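Local coordinates for DYNE8 (Micromonospora chersina, PDB 4AMM), which forms the acyltransferase domain of an iterative enediyne polyketide synthase linked to dynemicin, and probably transfers the acyl units used in chain building, at residues Pro104-Pro109 against Val142-Ala147; Lys137-Val142 against Pro270-His275. All blocks are in the same frame, centred on the assembly; numbering follows the deposited sequence.

The chain leaves strand 99-103 of the parallel sheet and enters a long loop through 104-109. Part of this loop, 120-136, is not modelled. It returns through 137-142 into helix 144-165. Contact 1 closes it within the large alpha/beta subdomain, joining 104-109 to the start of that helix; the modelled part of the loop between has no helix or strand. Contact 2 closes a longer excursion, tying 137-142 to 270-275, which starts on the last residue of edge strand 268-270 and leaves the ferredoxin-like small subdomain. The two contacts cross along the chain and share Val-142. A probable hydrogen bond from Ala-272 N to Pro-109 O ties 104-109 directly to 270-275.

Contact 1: Pro104-Pro109 against Val142-Ala147; sequences PGQAAP and VDTAVA
Val-142 meets Gln-106 tip to tip. Its CG1, anti to the backbone N (chi1 177°), comes within 3.3 Å of Gln-106 CD, a tight fit against the amide carbon. The other branch, CG2, turns to the loop backbone and lies 3.5 Å from Ala-107 O. Val-142 CG2 also packs 4.0 Å from Pro-109 CD, and the two side chains cross at about a right angle. Val-142 O accepts a hydrogen bond from a water at 2.8 Å, which also makes a weak bond to Gln-106 OE1. Asp-143 is the N-cap of helix 144-165. Its OD1 takes a weak bond from Ala-145 N, and its O accepts from both Val-146 N and Ala-147 N. Thr-144 makes the polar link. Its OG1 accepts from Gln-106 NE2 at 2.6 Å, in an almost straight bond (169°) that lies close to the amide plane. The glutamine chain reaches it extended, with CG anti to the backbone N (chi1 174°). Thr-144 OG1 is also bonded to Gln-148 NE2, one turn along the helix. Ala-147 CB closes against the same amide, 3.8 Å from Gln-106 NE2. An alanine in place of Gln-106 would probably leave Thr-144 OG1 without one of its two amide partners and open a gap beside Val-142 CG1. Gly-105 and Gln-106 match the start of the GQG motif of acyltransferases, with Ala-107 in place of its second glycine. In malonyl-CoA:ACP transacylases the backbone N of this glutamine helps form the oxyanion hole, so the same role is likely here. The chemistry implies that the amide is held at its NH2 end by Thr-144 OG1, with Gln-106 CG and CD packed against Val-142 CG1. It ties this probable active-site loop to the first turn of helix 144-165.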
# COMPACT_ATOMS: atom_id res chain seq x y z
N PRO A 104 0.92 4.38 1.54
CA PRO A 104 2.22 4.09 2.17
C PRO A 104 2.83 5.29 2.83
O PRO A 104 2.55 6.49 2.56
CB PRO A 104 3.06 3.69 0.96
CG PRO A 104 2.51 4.53 -0.16
CD PRO A 104 0.96 4.49 0.09
N GLY A 105 3.80 4.94 3.69
CA GLY A 105 4.71 6.00 4.23
C GLY A 105 6.08 5.86 3.59
O GLY A 105 6.26 5.27 2.48
N GLN A 106 7.04 6.42 4.32
CA GLN A 106 8.42 6.36 3.83
C GLN A 106 9.03 4.94 3.87
O GLN A 106 8.71 4.15 4.74
CB GLN A 106 9.17 7.51 4.56
CG GLN A 106 10.60 7.61 4.36
CD GLN A 106 11.18 8.67 5.29
OE1 GLN A 106 11.96 8.37 6.19
NE2 GLN A 106 10.77 9.86 5.10
N ALA A 107 9.88 4.60 2.88
CA ALA A 107 10.62 3.33 2.82
C ALA A 107 11.43 3.13 4.10
O ALA A 107 11.85 4.09 4.74
CB ALA A 107 11.57 3.35 1.62
N ALA A 108 11.63 1.86 4.47
CA ALA A 108 12.33 1.49 5.67
C ALA A 108 13.57 0.60 5.34
O ALA A 108 13.54 -0.60 5.62
CB ALA A 108 11.37 0.71 6.61
N PRO A 109 14.63 1.19 4.73
CA PRO A 109 15.72 0.31 4.26
C PRO A 109 16.51 -0.30 5.40
O PRO A 109 16.60 0.24 6.46
CB PRO A 109 16.63 1.28 3.47
CG PRO A 109 16.28 2.69 4.11
CD PRO A 109 14.82 2.57 4.25
N VAL A 142 16.69 7.36 4.28
CA VAL A 142 15.83 8.24 3.47
C VAL A 142 16.10 9.74 3.92
O VAL A 142 16.22 9.99 5.11
CB VAL A 142 14.35 7.82 3.70
CG1 VAL A 142 13.44 8.77 2.95
CG2 VAL A 142 14.08 6.33 3.23
N ASP A 143 16.22 10.71 3.00
CA ASP A 143 16.29 12.16 3.44
C ASP A 143 14.83 12.60 3.62
O ASP A 143 14.11 12.93 2.63
CB ASP A 143 16.95 13.05 2.40
CG ASP A 143 16.88 14.55 2.75
OD1 ASP A 143 16.11 14.99 3.62
OD2 ASP A 143 17.65 15.33 2.13
N THR A 144 14.39 12.59 4.88
CA THR A 144 12.96 12.64 5.15
C THR A 144 12.34 13.98 4.72
O THR A 144 11.15 14.04 4.34
CB THR A 144 12.67 12.25 6.64
OG1 THR A 144 11.30 11.80 6.76
CG2 THR A 144 12.77 13.40 7.59
N ALA A 145 13.09 15.10 4.72
CA ALA A 145 12.49 16.42 4.34
C ALA A 145 12.12 16.41 2.85
O ALA A 145 11.26 17.11 2.45
CB ALA A 145 13.48 17.54 4.65
N VAL A 146 12.84 15.61 2.06
CA VAL A 146 12.61 15.51 0.61
C VAL A 146 11.61 14.36 0.39
O VAL A 146 10.67 14.54 -0.39
CB VAL A 146 13.94 15.19 -0.17
CG1 VAL A 146 13.65 14.83 -1.62
CG2 VAL A 146 14.91 16.41 -0.09
N ALA A 147 11.73 13.25 1.10
CA ALA A 147 10.92 12.06 0.80
C ALA A 147 9.48 12.26 1.17
O ALA A 147 8.61 11.74 0.40
CB ALA A 147 11.48 10.88 1.52
O HOH W 1 15.20 8.70 7.36

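Contact 2: Lys137-Val142 against Pro270-His275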
# COMPACT_ATOMS: atom_id res chain seq x y z
N LYS A 137 29.74 -0.74 2.18
CA LYS A 137 29.16 0.54 2.62
C LYS A 137 27.63 0.51 2.86
O LYS A 137 26.88 0.06 1.98
CB LYS A 137 29.55 1.68 1.66
CG LYS A 137 31.07 2.05 1.70
CD LYS A 137 31.60 2.40 3.12
CE LYS A 137 31.39 3.89 3.49
NZ LYS A 137 31.60 4.18 4.95
N PRO A 138 27.16 0.99 4.04
CA PRO A 138 25.74 0.87 4.45
C PRO A 138 24.75 1.54 3.50
O PRO A 138 25.14 2.38 2.70
CB PRO A 138 25.69 1.61 5.80
CG PRO A 138 27.11 1.63 6.30
CD PRO A 138 27.98 1.68 5.06
N ALA A 139 23.46 1.17 3.59
CA ALA A 139 22.42 1.95 2.91
C ALA A 139 22.36 3.35 3.54
O ALA A 139 22.67 3.53 4.75
CB ALA A 139 21.05 1.26 2.99
N GLU A 140 22.00 4.34 2.72
CA GLU A 140 21.81 5.69 3.23
C GLU A 140 20.41 5.77 3.73
O GLU A 140 19.50 5.21 3.11
CB GLU A 140 22.00 6.75 2.14
CG GLU A 140 23.39 7.39 2.16
CD GLU A 140 23.41 8.72 1.44
OE1 GLU A 140 22.48 9.55 1.66
OE2 GLU A 140 24.36 8.95 0.65
N PRO A 141 20.21 6.46 4.88
CA PRO A 141 18.81 6.70 5.29
C PRO A 141 18.02 7.46 4.23
O PRO A 141 18.62 8.18 3.41
CB PRO A 141 18.97 7.59 6.53
CG PRO A 141 20.29 7.33 7.05
CD PRO A 141 21.15 7.11 5.79
N VAL A 142 16.69 7.36 4.28
CA VAL A 142 15.83 8.24 3.47
C VAL A 142 16.10 9.74 3.92
O VAL A 142 16.22 9.99 5.11
CB VAL A 142 14.35 7.82 3.70
CG1 VAL A 142 13.44 8.77 2.95
CG2 VAL A 142 14.08 6.33 3.23
N PRO A 270 19.09 -4.14 12.04
CA PRO A 270 19.23 -2.67 12.13
C PRO A 270 18.74 -2.01 10.87
O PRO A 270 19.01 -2.48 9.75
CB PRO A 270 20.77 -2.47 12.24
CG PRO A 270 21.17 -3.71 12.94
CD PRO A 270 20.39 -4.81 12.25
N LEU A 271 17.94 -0.93 10.99
CA LEU A 271 17.46 -0.22 9.86
C LEU A 271 18.35 1.02 9.55
O LEU A 271 19.00 1.59 10.44
CB LEU A 271 15.99 0.24 10.09
CG LEU A 271 15.05 -0.94 10.34
CD1 LEU A 271 13.68 -0.44 10.48
CD2 LEU A 271 15.06 -1.96 9.18
N ALA A 272 18.35 1.40 8.27
CA ALA A 272 19.09 2.61 7.83
C ALA A 272 18.23 3.81 8.03
O ALA A 272 17.55 4.31 7.11
CB ALA A 272 19.50 2.47 6.34
N VAL A 273 18.31 4.31 9.24
CA VAL A 273 17.67 5.56 9.66
C VAL A 273 18.50 6.11 10.77
O VAL A 273 19.02 5.38 11.62
CB VAL A 273 16.19 5.24 10.06
CG1 VAL A 273 16.11 4.22 11.15
CG2 VAL A 273 15.36 6.41 10.32
N SER A 274 18.50 7.45 10.82
CA SER A 274 19.26 8.18 11.84
C SER A 274 18.38 8.80 12.86
O SER A 274 18.79 9.70 13.60
CB SER A 274 20.04 9.36 11.14
OG SER A 274 20.96 8.81 10.20
N HIS A 275 17.09 8.36 12.92
CA HIS A 275 16.10 8.87 13.89
C HIS A 275 15.33 7.74 14.45
O HIS A 275 14.97 6.82 13.69
CB HIS A 275 15.12 9.77 13.22
CG HIS A 275 15.68 11.02 12.64
ND1 HIS A 275 16.36 11.02 11.44
CD2 HIS A 275 15.59 12.31 13.05
CE1 HIS A 275 16.66 12.29 11.12
NE2 HIS A 275 16.27 13.07 12.12
O HOH W 2 15.56 5.99 6.57
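Pro-141 and Ala-272 carry the closest approach. Pro-141 CA lies 3.3 Å from Ala-272 O, a CA-H...O contact with an angle of 141° at the hydrogen. No direct hydrogen bond joins the two segments. Ala-272 CB points toward 137-142 and packs 3.9 Å from Ala-139 CB. Ala-272 CB also sits 3.7 Å from Ala-139 O. Ser-274 OG, anti to its carbonyl carbon (chi1 -62°), lies 3.5 Å from Pro-141 CG. A water completes the first shell. It donates to Ala-272 O at 2.7 Å and accepts from Val-142 N at 2.9 Å.

The next shell fixes the shape of 270-275. Ala-272 is the centre of an inverse gamma turn, closed by a weak bond from Val-273 N to Leu-271 O. The backbone of Ala-272 is also bonded to Pro-109, and Val-273 O to Arg-251 NH2. His-275 lies nearly parallel to the ring of Phe-277, and its NE2 bonds to Ala-207 O. His-275 opens the HAFH motif, consistent with a malonyl-specific acyltransferase. On the other segment, Ala-139 shares a backbone hydrogen bond with His-111.

Pro-141 has no backbone N-H to give. Ala-272 O is instead met by a CA-H and by a water that relays it to Val-142 N. Small apolar groups and one water thus join the loop leading into helix 144-165 to the segment after edge strand 268-270 of the ferredoxin-like subdomain.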